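Local coordinates for extracellular solute-binding protein, family 5 (Chelativorans sp., PDB 6WM6) that binds EDTA and related aminopolycarboxylates in the periplasm, probably handing them to an ABC transporter for uptake, at residues A[76-84]-A[215-223]; A[176-184]-A[498-507]. One frame throughout, in Å; residues are numbered along the deposited sequence.

Contact 1: A[76-84]-A[215-223]; sequences VTLPIVPSA and PAWSGGPYM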
loop_
_atom_site.group_PDB
_atom_site.type_symbol
_atom_site.label_atom_id
_atom_site.label_comp_id
_atom_site.label_asym_id
_atom_site.label_seq_id
_atom_site.Cartn_x
_atom_site.Cartn_y
_atom_site.Cartn_z
ATOM N N VAL A 76 4.191 11.484 6.624
ATOM C CA VAL A 76 4.542 12.831 7.069
ATOM C C VAL A 76 3.345 13.767 7.066
ATOM O O VAL A 76 3.302 14.727 7.835
ATOM C CB VAL A 76 5.690 13.366 6.196
ATOM C CG1 VAL A 76 5.927 14.829 6.445
ATOM C CG2 VAL A 76 6.957 12.566 6.460
ATOM N N THR A 77 2.365 13.547 6.194
ATOM C CA THR A 77 1.215 14.450 6.099
ATOM C C THR A 77 -0.027 13.930 6.809
ATOM O O THR A 77 -0.957 14.719 7.023
ATOM C CB THR A 77 0.889 14.879 4.653
ATOM O OG1 THR A 77 0.486 13.774 3.830
ATOM C CG2 THR A 77 2.086 15.573 4.011
ATOM N N LEU A 78 -0.067 12.664 7.217
ATOM C CA LEU A 78 -1.182 12.202 8.050
ATOM C C LEU A 78 -1.437 13.082 9.269
ATOM O O LEU A 78 -2.621 13.270 9.621
ATOM C CB LEU A 78 -1.016 10.726 8.448
ATOM C CG LEU A 78 -1.572 9.726 7.452
ATOM C CD1 LEU A 78 -1.048 8.339 7.798
ATOM C CD2 LEU A 78 -3.094 9.732 7.387
ATOM N N PRO A 79 -0.425 13.651 9.933
ATOM C CA PRO A 79 -0.696 14.513 11.099
ATOM C C PRO A 79 -1.331 15.843 10.774
ATOM O O PRO A 79 -1.784 16.511 11.709
ATOM C CB PRO A 79 0.690 14.712 11.725
ATOM C CG PRO A 79 1.489 13.528 11.233
ATOM C CD PRO A 79 0.997 13.321 9.816
ATOM N N ILE A 80 -1.375 16.253 9.505
ATOM C CA ILE A 80 -1.928 17.545 9.131
ATOM C C ILE A 80 -3.179 17.450 8.268
ATOM O O ILE A 80 -3.915 18.445 8.148
ATOM C CB ILE A 80 -0.876 18.457 8.468
ATOM C CG1 ILE A 80 -0.678 18.114 7.003
ATOM C CG2 ILE A 80 0.446 18.381 9.219
ATOM C CD1 ILE A 80 0.207 19.108 6.261
ATOM N N VAL A 81 -3.463 16.319 7.647
ATOM C CA VAL A 81 -4.555 16.190 6.681
ATOM C C VAL A 81 -5.715 15.464 7.357
ATOM O O VAL A 81 -5.511 14.360 7.887
ATOM C CB VAL A 81 -4.078 15.418 5.445
ATOM C CG1 VAL A 81 -5.262 15.113 4.527
ATOM C CG2 VAL A 81 -3.028 16.188 4.695
ATOM N N PRO A 82 -6.925 16.022 7.361
ATOM C CA PRO A 82 -8.062 15.299 7.948
ATOM C C PRO A 82 -8.626 14.285 6.967
ATOM O O PRO A 82 -8.560 14.464 5.747
ATOM C CB PRO A 82 -9.076 16.413 8.249
ATOM C CG PRO A 82 -8.693 17.555 7.397
ATOM C CD PRO A 82 -7.283 17.387 6.932
ATOM N N SER A 83 -9.175 13.199 7.522
ATOM C CA SER A 83 -9.659 12.055 6.758
ATOM C C SER A 83 -11.083 11.734 7.190
ATOM O O SER A 83 -11.387 11.730 8.382
ATOM C CB SER A 83 -8.796 10.794 7.010
ATOM O OG SER A 83 -7.418 11.040 6.736
ATOM N N ALA A 84 -11.962 11.383 6.233
ATOM C CA ALA A 84 -13.308 10.961 6.607
ATOM C C ALA A 84 -13.285 9.639 7.368
ATOM O O ALA A 84 -13.947 9.509 8.410
ATOM C CB ALA A 84 -14.209 10.873 5.367
ATOM N N PRO A 215 3.454 22.752 3.463
ATOM C CA PRO A 215 2.138 23.233 3.910
ATOM C C PRO A 215 2.272 24.070 5.172
ATOM O O PRO A 215 2.900 23.639 6.143
ATOM C CB PRO A 215 1.348 21.941 4.160
ATOM C CG PRO A 215 2.413 20.864 4.329
ATOM C CD PRO A 215 3.555 21.281 3.470
ATOM N N ALA A 216 1.651 25.250 5.158
ATOM C CA ALA A 216 1.576 26.118 6.325
ATOM C C ALA A 216 0.318 25.871 7.148
ATOM O O ALA A 216 0.232 26.327 8.291
ATOM C CB ALA A 216 1.625 27.586 5.891
ATOM N N TRP A 217 -0.623 25.114 6.609
ATOM C CA TRP A 217 -1.935 24.867 7.186
ATOM C C TRP A 217 -1.998 23.465 7.780
ATOM O O TRP A 217 -1.143 22.613 7.543
ATOM C CB TRP A 217 -2.989 24.992 6.059
ATOM C CG TRP A 217 -2.598 24.185 4.845
ATOM C CD1 TRP A 217 -1.947 24.657 3.736
ATOM C CD2 TRP A 217 -2.769 22.781 4.641
ATOM N NE1 TRP A 217 -1.712 23.632 2.860
ATOM C CE2 TRP A 217 -2.211 22.469 3.378
ATOM C CE3 TRP A 217 -3.362 21.757 5.385
ATOM C CZ2 TRP A 217 -2.216 21.165 2.862
ATOM C CZ3 TRP A 217 -3.361 20.454 4.858
ATOM C CH2 TRP A 217 -2.795 20.189 3.613
ATOM N N SER A 218 -3.055 23.232 8.556
ATOM C CA SER A 218 -3.320 21.906 9.079
ATOM C C SER A 218 -4.786 21.769 9.440
ATOM O O SER A 218 -5.429 22.734 9.850
ATOM C CB SER A 218 -2.486 21.657 10.347
ATOM O OG SER A 218 -2.866 20.424 10.927
ATOM N N GLY A 219 -5.308 20.547 9.293
ATOM C CA GLY A 219 -6.594 20.173 9.847
ATOM C C GLY A 219 -6.472 19.026 10.830
ATOM O O GLY A 219 -7.453 18.313 11.104
ATOM N N GLY A 220 -5.254 18.824 11.343
ATOM C CA GLY A 220 -4.946 17.712 12.224
ATOM C C GLY A 220 -4.272 18.164 13.498
ATOM O O GLY A 220 -4.199 19.363 13.801
ATOM N N PRO A 221 -3.714 17.217 14.251
ATOM C CA PRO A 221 -3.151 17.554 15.570
ATOM C C PRO A 221 -1.849 18.326 15.504
ATOM O O PRO A 221 -1.526 19.020 16.474
ATOM C CB PRO A 221 -2.968 16.172 16.240
ATOM C CG PRO A 221 -2.874 15.214 15.077
ATOM C CD PRO A 221 -3.847 15.758 14.061
ATOM N N TYR A 222 -1.114 18.223 14.398
ATOM C CA TYR A 222 0.189 18.858 14.244
ATOM C C TYR A 222 0.204 19.731 12.990
ATOM O O TYR A 222 -0.679 19.622 12.132
ATOM C CB TYR A 222 1.308 17.787 14.197
ATOM C CG TYR A 222 1.538 17.122 15.551
ATOM C CD1 TYR A 222 2.325 17.715 16.508
ATOM C CD2 TYR A 222 0.953 15.906 15.848
ATOM C CE1 TYR A 222 2.518 17.142 17.735
ATOM C CE2 TYR A 222 1.150 15.301 17.077
ATOM C CZ TYR A 222 1.930 15.933 18.017
ATOM O OH TYR A 222 2.130 15.380 19.273
ATOM N N MET A 223 1.201 20.602 12.902
ATOM C CA MET A 223 1.398 21.439 11.727
ATOM C C MET A 223 2.887 21.640 11.527
ATOM O O MET A 223 3.651 21.571 12.481
ATOM C CB MET A 223 0.657 22.771 11.888
ATOM C CG MET A 223 1.207 23.687 12.974
ATOM S SD MET A 223 0.059 25.030 13.370
ATOM C CE MET A 223 -0.253 25.763 11.776
#
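I80 turns CG1 in between its own backbone N and carbonyl carbon (chi1 81°), which carries CD1 over one face of the W217 indole and against P215, while CG2 swings to the backbone O of Y222, 3.4 Å away. I80 CD1 and P215 CG are tightly packed at 3.4 Å, the two side chains crossing at about a right angle. P215 CB lies over the indole as well, near the rim, and V81 CG2 meets the ring edge at CH2. Two backbone bonds tie the loops: G219 N gives a nearly straight one to I80 O (2.8 Å), and Y222 N a longer one to P79 O (3.3 Å). S218, with OG anti to its N (chi1 173°), accepts from G220 N at 2.9 Å, which makes an ST turn, and donates to Y222 O at 2.6 Å. An alanine in place of S218 would lose both bonds and is likely to leave the G219-G220 bend freer to shift away from I80. A CB on G220 would collide with P79 O and one on G219 with P82 CG. Apolar packing round I80 thus adjoins hydrogen bonds that satisfy G219 N, Y222 N and Y222 O.

Contact 2: A[176-184]-A[498-507]; sequences FSEPFLGWQ and AAAASSIEES. With EDO (1,2-ethanediol), chain J.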
loop_
_atom_site.group_PDB
_atom_site.type_symbol
_atom_site.label_atom_id
_atom_site.label_comp_id
_atom_site.label_asym_id
_atom_site.label_seq_id
_atom_site.Cartn_x
_atom_site.Cartn_y
_atom_site.Cartn_z
ATOM N N PHE A 176 -24.516 9.378 -6.268
ATOM C CA PHE A 176 -23.728 8.558 -7.175
ATOM C C PHE A 176 -24.497 8.251 -8.453
ATOM O O PHE A 176 -25.715 8.061 -8.439
ATOM C CB PHE A 176 -23.355 7.232 -6.483
ATOM C CG PHE A 176 -22.349 7.373 -5.362
ATOM C CD1 PHE A 176 -22.700 7.962 -4.158
ATOM C CD2 PHE A 176 -21.063 6.891 -5.521
ATOM C CE1 PHE A 176 -21.766 8.068 -3.122
ATOM C CE2 PHE A 176 -20.137 6.987 -4.488
ATOM C CZ PHE A 176 -20.478 7.581 -3.311
ATOM N N SER A 177 -23.768 8.178 -9.561
ATOM C CA SER A 177 -24.389 7.801 -10.835
ATOM C C SER A 177 -24.627 6.304 -10.970
ATOM O O SER A 177 -25.440 5.886 -11.819
ATOM C CB SER A 177 -23.520 8.292 -11.998
ATOM O OG SER A 177 -22.200 7.778 -11.900
ATOM N N GLU A 178 -23.936 5.494 -10.184
ATOM C CA GLU A 178 -24.128 4.052 -10.161
ATOM C C GLU A 178 -23.607 3.527 -8.835
ATOM O O GLU A 178 -22.860 4.230 -8.147
ATOM C CB GLU A 178 -23.407 3.377 -11.335
ATOM C CG GLU A 178 -21.912 3.581 -11.344
ATOM C CD GLU A 178 -21.258 2.964 -12.565
ATOM O OE1 GLU A 178 -20.987 1.742 -12.544
ATOM O OE2 GLU A 178 -21.031 3.696 -13.550
ATOM N N PRO A 179 -23.987 2.308 -8.455
ATOM C CA PRO A 179 -23.592 1.795 -7.135
ATOM C C PRO A 179 -22.080 1.672 -7.006
ATOM O O PRO A 179 -21.370 1.338 -7.953
ATOM C CB PRO A 179 -24.252 0.419 -7.066
ATOM C CG PRO A 179 -25.358 0.458 -8.081
ATOM C CD PRO A 179 -24.885 1.376 -9.169
ATOM N N PHE A 180 -21.588 1.900 -5.792
ATOM C CA PHE A 180 -20.150 1.799 -5.528
ATOM C C PHE A 180 -19.928 1.347 -4.095
ATOM O O PHE A 180 -20.255 2.059 -3.132
ATOM C CB PHE A 180 -19.437 3.116 -5.819
ATOM C CG PHE A 180 -17.942 3.052 -5.642
ATOM C CD1 PHE A 180 -17.180 2.254 -6.458
ATOM C CD2 PHE A 180 -17.315 3.764 -4.656
ATOM C CE1 PHE A 180 -15.810 2.174 -6.287
ATOM C CE2 PHE A 180 -15.949 3.690 -4.467
ATOM C CZ PHE A 180 -15.197 2.907 -5.290
ATOM N N LEU A 181 -19.325 0.173 -3.958
ATOM C CA LEU A 181 -19.051 -0.422 -2.655
ATOM C C LEU A 181 -18.142 0.436 -1.794
ATOM O O LEU A 181 -18.388 0.609 -0.594
ATOM C CB LEU A 181 -18.380 -1.778 -2.896
ATOM C CG LEU A 181 -17.711 -2.431 -1.704
ATOM C CD1 LEU A 181 -18.753 -2.886 -0.748
ATOM C CD2 LEU A 181 -16.826 -3.589 -2.166
ATOM N N GLY A 182 -17.078 0.978 -2.376
ATOM C CA GLY A 182 -15.983 1.522 -1.592
ATOM C C GLY A 182 -16.134 2.975 -1.189
ATOM O O GLY A 182 -15.141 3.717 -1.094
ATOM N N TRP A 183 -17.353 3.422 -0.899
ATOM C CA TRP A 183 -17.556 4.837 -0.615
ATOM C C TRP A 183 -16.857 5.293 0.662
ATOM O O TRP A 183 -16.490 6.470 0.764
ATOM C CB TRP A 183 -19.049 5.155 -0.587
ATOM C CG TRP A 183 -19.821 4.504 0.522
ATOM C CD1 TRP A 183 -20.495 3.314 0.468
ATOM C CD2 TRP A 183 -20.031 5.026 1.837
ATOM N NE1 TRP A 183 -21.091 3.055 1.679
ATOM C CE2 TRP A 183 -20.825 4.095 2.533
ATOM C CE3 TRP A 183 -19.604 6.180 2.498
ATOM C CZ2 TRP A 183 -21.208 4.290 3.862
ATOM C CZ3 TRP A 183 -19.990 6.365 3.814
ATOM C CH2 TRP A 183 -20.782 5.435 4.467
ATOM N N GLN A 184 -16.646 4.403 1.643
ATOM C CA GLN A 184 -15.918 4.799 2.841
ATOM C C GLN A 184 -14.436 5.053 2.584
ATOM O O GLN A 184 -13.755 5.602 3.458
ATOM C CB GLN A 184 -16.106 3.760 3.945
ATOM C CG GLN A 184 -17.556 3.674 4.436
ATOM C CD GLN A 184 -17.761 2.702 5.580
ATOM O OE1 GLN A 184 -16.871 1.963 5.959
ATOM N NE2 GLN A 184 -18.946 2.746 6.174
ATOM N N ALA A 498 -18.213 -6.709 -8.871
ATOM C CA ALA A 498 -17.769 -6.789 -7.492
ATOM C C ALA A 498 -17.653 -5.399 -6.868
ATOM O O ALA A 498 -17.947 -5.212 -5.680
ATOM C CB ALA A 498 -16.417 -7.509 -7.428
ATOM N N ALA A 499 -17.235 -4.408 -7.651
ATOM C CA ALA A 499 -17.096 -3.046 -7.148
ATOM C C ALA A 499 -18.433 -2.366 -6.930
ATOM O O ALA A 499 -18.481 -1.328 -6.260
ATOM C CB ALA A 499 -16.226 -2.237 -8.111
ATOM N N ALA A 500 -19.516 -2.928 -7.465
ATOM C CA ALA A 500 -20.867 -2.420 -7.291
ATOM C C ALA A 500 -21.627 -3.103 -6.168
ATOM O O ALA A 500 -22.783 -2.732 -5.909
ATOM C CB ALA A 500 -21.644 -2.560 -8.593
ATOM N N ALA A 501 -21.028 -4.086 -5.494
ATOM C CA ALA A 501 -21.707 -4.857 -4.465
ATOM C C ALA A 501 -21.991 -3.999 -3.240
ATOM O O ALA A 501 -21.417 -2.932 -3.040
ATOM C CB ALA A 501 -20.844 -6.065 -4.078
ATOM N N SER A 502 -22.886 -4.497 -2.380
ATOM C CA SER A 502 -23.316 -3.753 -1.198
ATOM C C SER A 502 -22.577 -4.143 0.075
ATOM O O SER A 502 -22.830 -3.552 1.131
ATOM C CB SER A 502 -24.820 -3.898 -0.984
ATOM O OG SER A 502 -25.202 -5.244 -0.879
ATOM N N SER A 503 -21.677 -5.121 0.015
ATOM C CA SER A 503 -20.865 -5.471 1.160
ATOM C C SER A 503 -19.544 -6.048 0.671
ATOM O O SER A 503 -19.448 -6.546 -0.449
ATOM C CB SER A 503 -21.527 -6.521 2.067
ATOM O OG SER A 503 -21.739 -7.743 1.413
ATOM N N ILE A 504 -18.530 -5.987 1.526
ATOM C CA ILE A 504 -17.238 -6.583 1.206
ATOM C C ILE A 504 -17.386 -8.085 0.979
ATOM O O ILE A 504 -16.709 -8.659 0.114
ATOM C CB ILE A 504 -16.197 -6.241 2.278
ATOM C CG1 ILE A 504 -15.855 -4.752 2.255
ATOM C CG2 ILE A 504 -14.896 -7.018 2.031
ATOM C CD1 ILE A 504 -14.840 -4.332 3.305
ATOM N N GLU A 505 -18.289 -8.731 1.721
ATOM C CA GLU A 505 -18.479 -10.163 1.599
ATOM C C GLU A 505 -19.102 -10.539 0.265
ATOM O O GLU A 505 -18.647 -11.480 -0.391
ATOM C CB GLU A 505 -19.387 -10.660 2.738
ATOM C CG GLU A 505 -18.861 -10.453 4.153
ATOM C CD GLU A 505 -19.289 -9.151 4.784
ATOM O OE1 GLU A 505 -19.483 -8.138 4.080
ATOM O OE2 GLU A 505 -19.439 -9.093 6.031
ATOM N N GLU A 506 -20.158 -9.835 -0.139
ATOM C CA GLU A 506 -20.738 -10.090 -1.451
ATOM C C GLU A 506 -19.721 -9.789 -2.544
ATOM O O GLU A 506 -19.589 -10.545 -3.510
ATOM C CB GLU A 506 -21.988 -9.243 -1.659
ATOM C CG GLU A 506 -22.654 -9.421 -3.024
ATOM C CD GLU A 506 -23.695 -8.360 -3.352
ATOM O OE1 GLU A 506 -23.792 -7.348 -2.619
ATOM O OE2 GLU A 506 -24.372 -8.540 -4.385
ATOM N N SER A 507 -18.983 -8.685 -2.395
ATOM C CA SER A 507 -17.955 -8.334 -3.364
ATOM C C SER A 507 -16.973 -9.470 -3.517
ATOM O O SER A 507 -16.573 -9.812 -4.634
ATOM C CB SER A 507 -17.266 -7.076 -2.890
ATOM O OG SER A 507 -16.383 -6.571 -3.889
HETATM C C1 EDO J . -23.058 -0.062 -2.332
HETATM O O1 EDO J . -23.541 -0.788 -3.478
HETATM C C2 EDO J . -24.220 0.544 -1.547
HETATM O O2 EDO J . -24.932 -0.482 -0.821
#
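L181, A499 and A500 bury the most surface here, and L181 far more than the others. Its backbone N donates an almost straight bond to A499 O (2.9 Å, 177° at the hydrogen), at the last turn of helix 489-499. With CG anti to the backbone N (chi1 166°), the side chain reaches into the bend between that helix and the next: CB lies 3.3 Å from A501 O, CD1 meets the backbone of S503 at its C, and CD2 rests on S507, 3.5 Å from OG. That hydroxyl is turned to A498 O, which it reaches from above the carbonyl plane, while A501 N approaches from the opposite face; one helix-end oxygen thus joins both helices beside L181 CD2. A500 borders the contact, its O 3.7 Å from P179 CB and its CB near P179 O. A 1,2-ethanediol, probably from the crystallisation liquor, donates to A501 O beside P179. S503 is the N-cap of helix 504-521, its OG accepting from E506 N, and S502 N bonds to E506 OE1 (3.0 Å). The result is a short connection between two helices, the second N-capped, with a leucine from the loop after strand 171-176 inserted into it.

How the contacts relate
The centres of contacts 1 and 2 lie 29 Å apart, and their nearest atoms about 6 Å, without touching. Along the chain their segments alternate: 76-84, 176-184, 215-223, then 498-507. Contact 1 joins the loop after helix 71-77 to the start of strand 222-228, an outermost strand of the mixed sheet that also holds 49-54, 232-237 and 251-256. Contact 2 starts from the loop after strand 171-176 of the separate antiparallel sheet and reaches the corner between helices 489-499 and 504-521. Contact 1 thus stays beside one sheet, at the start of its edge strand, whereas contact 2 alone joins the antiparallel-sheet region to helices more than 300 residues on, possibly bridging lobes of the solute-binding fold.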